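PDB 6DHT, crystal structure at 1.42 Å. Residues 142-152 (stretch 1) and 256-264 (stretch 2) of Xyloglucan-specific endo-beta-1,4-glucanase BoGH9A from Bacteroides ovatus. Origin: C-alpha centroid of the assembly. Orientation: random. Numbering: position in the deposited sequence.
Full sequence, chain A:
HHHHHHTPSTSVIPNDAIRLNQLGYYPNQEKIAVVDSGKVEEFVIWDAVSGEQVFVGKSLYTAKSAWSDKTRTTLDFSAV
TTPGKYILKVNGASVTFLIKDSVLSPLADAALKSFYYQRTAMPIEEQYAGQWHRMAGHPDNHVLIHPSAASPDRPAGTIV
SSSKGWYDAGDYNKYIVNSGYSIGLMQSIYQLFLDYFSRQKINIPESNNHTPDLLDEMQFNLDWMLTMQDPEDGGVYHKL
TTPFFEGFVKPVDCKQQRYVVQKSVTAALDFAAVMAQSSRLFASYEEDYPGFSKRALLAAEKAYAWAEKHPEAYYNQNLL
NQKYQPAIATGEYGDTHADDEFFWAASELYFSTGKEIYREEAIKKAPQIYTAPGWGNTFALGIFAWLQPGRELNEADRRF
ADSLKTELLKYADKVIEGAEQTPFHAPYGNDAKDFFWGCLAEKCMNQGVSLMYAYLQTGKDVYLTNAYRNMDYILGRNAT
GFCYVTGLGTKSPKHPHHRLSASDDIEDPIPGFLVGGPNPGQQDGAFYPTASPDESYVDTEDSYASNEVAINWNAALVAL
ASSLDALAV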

ATOM      1  N   HIS A 142     -27.550   9.061  -2.488  1.00 30.89           N
ATOM      2  CA  HIS A 142     -28.216  10.247  -1.968  1.00 34.17           C
ATOM      3  C   HIS A 142     -27.235  11.065  -1.133  1.00 26.22           C
ATOM      4  O   HIS A 142     -27.243  11.011   0.093  1.00 33.81           O
ATOM      5  CB  HIS A 142     -29.427   9.829  -1.132  1.00 52.79           C
ATOM      6  CG  HIS A 142     -30.333  10.962  -0.772  1.00157.67           C
ATOM      7  ND1 HIS A 142     -30.080  11.812   0.282  1.00 65.96           N
ATOM      8  CD2 HIS A 142     -31.493  11.387  -1.327  1.00 69.06           C
ATOM      9  CE1 HIS A 142     -31.045  12.712   0.362  1.00 59.32           C
ATOM     10  NE2 HIS A 142     -31.914  12.476  -0.603  1.00 59.86           N
ATOM     11  N   VAL A 143     -26.390  11.827  -1.819  1.00 23.23           N
ATOM     12  CA  VAL A 143     -25.290  12.548  -1.193  1.00 24.10           C
ATOM     13  C   VAL A 143     -25.446  14.051  -1.410  1.00 24.42           C
ATOM     14  O   VAL A 143     -25.759  14.488  -2.510  1.00 26.97           O
ATOM     15  CB  VAL A 143     -23.927  12.033  -1.766  1.00 25.39           C
ATOM     16  CG1 VAL A 143     -22.742  12.797  -1.188  1.00 20.94           C
ATOM     17  CG2 VAL A 143     -23.771  10.556  -1.475  1.00 26.08           C
ATOM     18  N   LEU A 144     -25.206  14.820  -0.356  1.00 28.08           N
ATOM     19  CA  LEU A 144     -25.434  16.264  -0.367  1.00 29.57           C
ATOM     20  C   LEU A 144     -24.195  17.060  -0.722  1.00 31.71           C
ATOM     21  O   LEU A 144     -23.100  16.785  -0.231  1.00 24.64           O
ATOM     22  CB  LEU A 144     -25.885  16.721   1.020  1.00 31.17           C
ATOM     23  CG  LEU A 144     -27.385  16.881   1.268  1.00 39.89           C
ATOM     24  CD1 LEU A 144     -28.199  15.748   0.669  1.00 41.92           C
ATOM     25  CD2 LEU A 144     -27.622  16.980   2.767  1.00 33.52           C
ATOM     26  N   ILE A 145     -24.370  18.067  -1.568  1.00 31.71           N
ATOM     27  CA  ILE A 145     -23.345  19.082  -1.727  1.00 28.04           C
ATOM     28  C   ILE A 145     -23.275  19.873  -0.428  1.00 36.09           C
ATOM     29  O   ILE A 145     -24.195  20.625  -0.096  1.00 31.10           O
ATOM     30  CB  ILE A 145     -23.656  20.043  -2.903  1.00 27.29           C
ATOM     31  CG1 ILE A 145     -23.729  19.286  -4.235  1.00 27.65           C
ATOM     32  CG2 ILE A 145     -22.631  21.164  -2.967  1.00 28.16           C
ATOM     33  CD1 ILE A 145     -22.398  18.690  -4.737  1.00 33.89           C
ATOM     34  N   HIS A 146     -22.205  19.678   0.325  1.00 23.24           N
ATOM     35  CA  HIS A 146     -21.900  20.474   1.500  1.00 28.72           C
ATOM     36  C   HIS A 146     -21.748  21.942   1.094  1.00 27.17           C
ATOM     37  O   HIS A 146     -21.415  22.227  -0.050  1.00 27.78           O
ATOM     38  CB  HIS A 146     -20.604  19.959   2.103  1.00 29.56           C
ATOM     39  CG  HIS A 146     -20.305  20.473   3.473  1.00 23.28           C
ATOM     40  ND1 HIS A 146     -19.396  21.482   3.704  1.00 27.16           N
ATOM     41  CD2 HIS A 146     -20.761  20.095   4.688  1.00 22.12           C
ATOM     42  CE1 HIS A 146     -19.305  21.703   5.001  1.00 25.29           C
ATOM     43  NE2 HIS A 146     -20.119  20.867   5.624  1.00 25.91           N
ATOM     44  N   PRO A 147     -22.025  22.880   2.016  1.00 31.21           N
ATOM     45  CA  PRO A 147     -21.822  24.283   1.643  1.00 32.63           C
ATOM     46  C   PRO A 147     -20.405  24.586   1.141  1.00 36.20           C
ATOM     47  O   PRO A 147     -20.252  25.436   0.267  1.00 32.62           O
ATOM     48  CB  PRO A 147     -22.113  25.024   2.950  1.00 35.51           C
ATOM     49  CG  PRO A 147     -23.136  24.180   3.619  1.00 31.63           C
ATOM     50  CD  PRO A 147     -22.744  22.755   3.299  1.00 35.27           C
ATOM     51  N   SER A 148     -19.397  23.889   1.660  1.00 30.46           N
ATOM     52  CA  SER A 148     -18.019  24.114   1.224  1.00 33.28           C
ATOM     53  C   SER A 148     -17.788  23.693  -0.234  1.00 26.32           C
ATOM     54  O   SER A 148     -16.808  24.107  -0.858  1.00 31.81           O
ATOM     55  CB  SER A 148     -17.052  23.346   2.110  1.00 36.06           C
ATOM     56  OG  SER A 148     -17.317  21.957   2.028  1.00 28.73           O
ATOM     57  N   ALA A 149     -18.695  22.885  -0.775  1.00 28.44           N
ATOM     58  CA  ALA A 149     -18.550  22.348  -2.121  1.00 27.81           C
ATOM     59  C   ALA A 149     -19.471  22.999  -3.148  1.00 24.47           C
ATOM     60  O   ALA A 149     -19.436  22.631  -4.320  1.00 28.53           O
ATOM     61  CB  ALA A 149     -18.780  20.827  -2.101  1.00 28.88           C
ATOM     62  N   ALA A 150     -20.282  23.965  -2.716  1.00 30.59           N
ATOM     63  CA  ALA A 150     -21.296  24.552  -3.591  1.00 32.33           C
ATOM     64  C   ALA A 150     -20.723  25.207  -4.840  1.00 32.52           C
ATOM     65  O   ALA A 150     -19.651  25.809  -4.804  1.00 37.46           O
ATOM     66  CB  ALA A 150     -22.119  25.569  -2.822  1.00 35.42           C
ATOM     67  N   SER A 151     -21.458  25.083  -5.938  1.00 33.39           N
ATOM     68  CA  SER A 151     -21.123  25.761  -7.188  1.00 38.10           C
ATOM     69  C   SER A 151     -22.409  26.370  -7.779  1.00 42.75           C
ATOM     70  O   SER A 151     -23.504  26.068  -7.298  1.00 41.21           O
ATOM     71  CB  SER A 151     -20.470  24.771  -8.154  1.00 37.06           C
ATOM     72  OG  SER A 151     -21.387  23.782  -8.584  1.00 37.42           O
ATOM     73  N   PRO A 152     -22.286  27.235  -8.805  1.00 46.51           N
ATOM     74  CA  PRO A 152     -23.471  27.893  -9.378  1.00 44.44           C
ATOM     75  C   PRO A 152     -24.627  26.944  -9.655  1.00 45.13           C
ATOM     76  O   PRO A 152     -25.745  27.193  -9.201  1.00 47.75           O
ATOM     77  CB  PRO A 152     -22.940  28.462 -10.692  1.00 42.58           C
ATOM     78  CG  PRO A 152     -21.544  28.809 -10.385  1.00 42.90           C
ATOM     79  CD  PRO A 152     -21.051  27.715  -9.450  1.00 44.60           C
ATOM     80  N   GLN A 256     -25.821   8.443   9.566  1.00 24.32           N
ATOM     81  CA  GLN A 256     -25.429   9.824   9.285  1.00 26.16           C
ATOM     82  C   GLN A 256     -25.562  10.191   7.812  1.00 27.50           C
ATOM     83  O   GLN A 256     -25.415   9.348   6.924  1.00 23.07           O
ATOM     84  CB  GLN A 256     -24.001  10.099   9.733  1.00 25.83           C
ATOM     85  CG  GLN A 256     -23.808  10.290  11.202  1.00 23.94           C
ATOM     86  CD  GLN A 256     -22.406  10.771  11.520  1.00 23.86           C
ATOM     87  OE1 GLN A 256     -22.057  11.928  11.267  1.00 23.89           O
ATOM     88  NE2 GLN A 256     -21.573   9.867  12.019  1.00 24.42           N
ATOM     89  N   GLN A 257     -25.829  11.464   7.553  1.00 26.23           N
ATOM     90  CA  GLN A 257     -25.941  11.957   6.190  1.00 28.05           C
ATOM     91  C   GLN A 257     -24.550  12.005   5.543  1.00 23.13           C
ATOM     92  O   GLN A 257     -23.566  12.331   6.213  1.00 23.20           O
ATOM     93  CB  GLN A 257     -26.600  13.352   6.187  1.00 28.90           C
ATOM     94  CG  GLN A 257     -26.650  14.062   4.841  1.00 32.58           C
ATOM     95  CD  GLN A 257     -27.496  13.331   3.807  1.00 45.10           C
ATOM     96  OE1 GLN A 257     -26.988  12.901   2.764  1.00 41.66           O
ATOM     97  NE2 GLN A 257     -28.796  13.199   4.082  1.00 43.90           N
ATOM     98  N   ARG A 258     -24.504  11.697   4.249  1.00 23.92           N
ATOM     99  CA  ARG A 258     -23.258  11.701   3.466  1.00 23.82           C
ATOM    100  C   ARG A 258     -23.134  12.975   2.634  1.00 22.72           C
ATOM    101  O   ARG A 258     -24.102  13.407   1.996  1.00 24.16           O
ATOM    102  CB  ARG A 258     -23.209  10.464   2.553  1.00 22.94           C
ATOM    103  CG  ARG A 258     -23.252   9.135   3.302  1.00 19.42           C
ATOM    104  CD  ARG A 258     -21.896   8.735   3.842  1.00 22.20           C
ATOM    105  NE  ARG A 258     -21.178   7.855   2.919  1.00 18.28           N
ATOM    106  CZ  ARG A 258     -20.090   7.162   3.259  1.00 20.29           C
ATOM    107  NH1 ARG A 258     -19.548   7.267   4.460  1.00 19.42           N
ATOM    108  NH2 ARG A 258     -19.517   6.377   2.360  1.00 20.14           N
ATOM    109  N   TYR A 259     -21.941  13.566   2.651  1.00 21.23           N
ATOM    110  CA  TYR A 259     -21.655  14.815   1.946  1.00 19.31           C
ATOM    111  C   TYR A 259     -20.430  14.692   1.056  1.00 24.29           C
ATOM    112  O   TYR A 259     -19.537  13.913   1.367  1.00 20.86           O
ATOM    113  CB  TYR A 259     -21.347  15.947   2.927  1.00 23.59           C
ATOM    114  CG  TYR A 259     -22.481  16.344   3.846  1.00 25.44           C
ATOM    115  CD1 TYR A 259     -22.683  15.686   5.039  1.00 26.44           C
ATOM    116  CD2 TYR A 259     -23.318  17.399   3.523  1.00 26.77           C
ATOM    117  CE1 TYR A 259     -23.710  16.045   5.891  1.00 28.19           C
ATOM    118  CE2 TYR A 259     -24.351  17.775   4.375  1.00 29.82           C
ATOM    119  CZ  TYR A 259     -24.540  17.086   5.552  1.00 34.59           C
ATOM    120  OH  TYR A 259     -25.558  17.438   6.414  1.00 32.53           O
ATOM    121  N   VAL A 260     -20.389  15.460  -0.024  1.00 22.96           N
ATOM    122  CA  VAL A 260     -19.123  15.774  -0.694  1.00 24.14           C
ATOM    123  C   VAL A 260     -18.724  17.179  -0.268  1.00 30.04           C
ATOM    124  O   VAL A 260     -19.573  18.075  -0.137  1.00 26.26           O
ATOM    125  CB  VAL A 260     -19.151  15.625  -2.245  1.00 23.77           C
ATOM    126  CG1 VAL A 260     -19.443  14.176  -2.651  1.00 23.61           C
ATOM    127  CG2 VAL A 260     -20.150  16.572  -2.875  1.00 29.81           C
ATOM    128  N   VAL A 261     -17.446  17.357   0.012  1.00 21.87           N
ATOM    129  CA  VAL A 261     -16.935  18.615   0.517  1.00 24.10           C
ATOM    130  C   VAL A 261     -15.992  19.318  -0.467  1.00 22.93           C
ATOM    131  O   VAL A 261     -15.764  18.843  -1.597  1.00 23.45           O
ATOM    132  CB  VAL A 261     -16.264  18.399   1.864  1.00 20.97           C
ATOM    133  CG1 VAL A 261     -17.260  17.800   2.849  1.00 23.42           C
ATOM    134  CG2 VAL A 261     -15.058  17.471   1.715  1.00 25.06           C
ATOM    135  N   GLN A 262     -15.475  20.455   0.002  1.00 25.47           N
ATOM    136  CA  GLN A 262     -14.618  21.379  -0.737  1.00 22.74           C
ATOM    137  C   GLN A 262     -13.683  20.728  -1.757  1.00 23.20           C
ATOM    138  O   GLN A 262     -12.948  19.798  -1.429  1.00 24.02           O
ATOM    139  CB  GLN A 262     -13.761  22.157   0.262  1.00 24.86           C
ATOM    140  CG  GLN A 262     -12.910  23.272  -0.336  1.00 29.63           C
ATOM    141  CD  GLN A 262     -11.600  23.494   0.421  1.00 34.09           C
ATOM    142  OE1 GLN A 262     -11.597  23.867   1.596  1.00 31.32           O
ATOM    143  NE2 GLN A 262     -10.471  23.246  -0.254  1.00 34.46           N
ATOM    144  N   LYS A 263     -13.699  21.248  -2.973  1.00 23.64           N
ATOM    145  CA  LYS A 263     -12.710  20.884  -3.987  1.00 24.71           C
ATOM    146  C   LYS A 263     -11.307  21.257  -3.519  1.00 27.15           C
ATOM    147  O   LYS A 263     -11.112  22.302  -2.908  1.00 24.50           O
ATOM    148  CB  LYS A 263     -13.032  21.613  -5.292  1.00 22.70           C
ATOM    149  CG  LYS A 263     -14.329  21.200  -5.943  1.00 22.02           C
ATOM    150  CD  LYS A 263     -14.712  22.207  -7.030  1.00 23.14           C
ATOM    151  CE  LYS A 263     -15.979  21.808  -7.748  1.00 26.99           C
ATOM    152  NZ  LYS A 263     -16.672  23.004  -8.337  1.00 30.38           N
ATOM    153  N   SER A 264     -10.313  20.408  -3.797  1.00 21.98           N
ATOM    154  CA  SER A 264      -8.934  20.717  -3.411  1.00 21.12           C
ATOM    155  C   SER A 264      -7.994  20.495  -4.592  1.00 21.65           C
ATOM    156  O   SER A 264      -8.299  19.726  -5.498  1.00 22.19           O
ATOM    157  CB  SER A 264      -8.487  19.866  -2.234  1.00 24.40           C
ATOM    158  OG  SER A 264      -8.376  18.506  -2.625  1.00 23.03           O
TER
HETATM  159  O   HOH W   1     -26.793  10.073   2.902  1.00 40.20           O
HETATM  160  O   HOH W   2     -15.460  23.512  -3.424  1.00 27.00           O
HETATM  161  O   HOH W   3     -17.328  24.069  -5.610  1.00 34.23           O

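Two short parallel strands meet here, and their side chains make an apolar layer on each face. On one face V260 is the centre: its CG2 lies 3.6 Å from CD1 of I145, and its CG1 lies 3.9 Å from CG1 of V143. Branched aliphatic side chains suit this place, being compatible with extended backbone and offering methyl groups without polar needs. On the face carrying L144 and Y259, CB of L144 packs 3.6 Å from CD2 of Y259. The tyrosine ring also receives the edge of the H146 imidazole in an offset edge-to-face pair, with centroids 5.5 Å apart and planes at 87°. H146 spreads its contacts further, for CG1 of V261 lies over one face of its ring.

The backbone ladder holds these layers in register. L144 N donates to R258 O (3.0 Å), V260 N to L144 O (3.0 Å), and H146 N to V260 O (3.1 Å). L144 thus uses both its NH and its carbonyl on residues flanking Y259, the alternation expected of parallel strands. The carbonyls also draw CA-H...O contacts, as from Y259 CA to L144 O at 3.3 Å.

Beyond the strand, chain 147-149 makes a 3-10 turn and polar side chains take over. The small hydroxyl of S148 can approach the backbone closely: its OG accepts from Q262 N at 3.1 Å and is hydrogen-bonded to H146 ND1 at 2.7 Å. A149, with just a methyl group, sits close to the other stretch, its CB 3.5 Å from V260 O.

Water completes the margins. Water 1 links H142 O to R258 N, and water 2 links S148 O to K263 N. The CA-to-CB bond of K263 points sideways, but the end of its long side chain comes nearer to stretch 1, where water 3 joins NZ to A149 O, accepting from the amine at 3.0 Å and donating to the carbonyl at 2.9 Å.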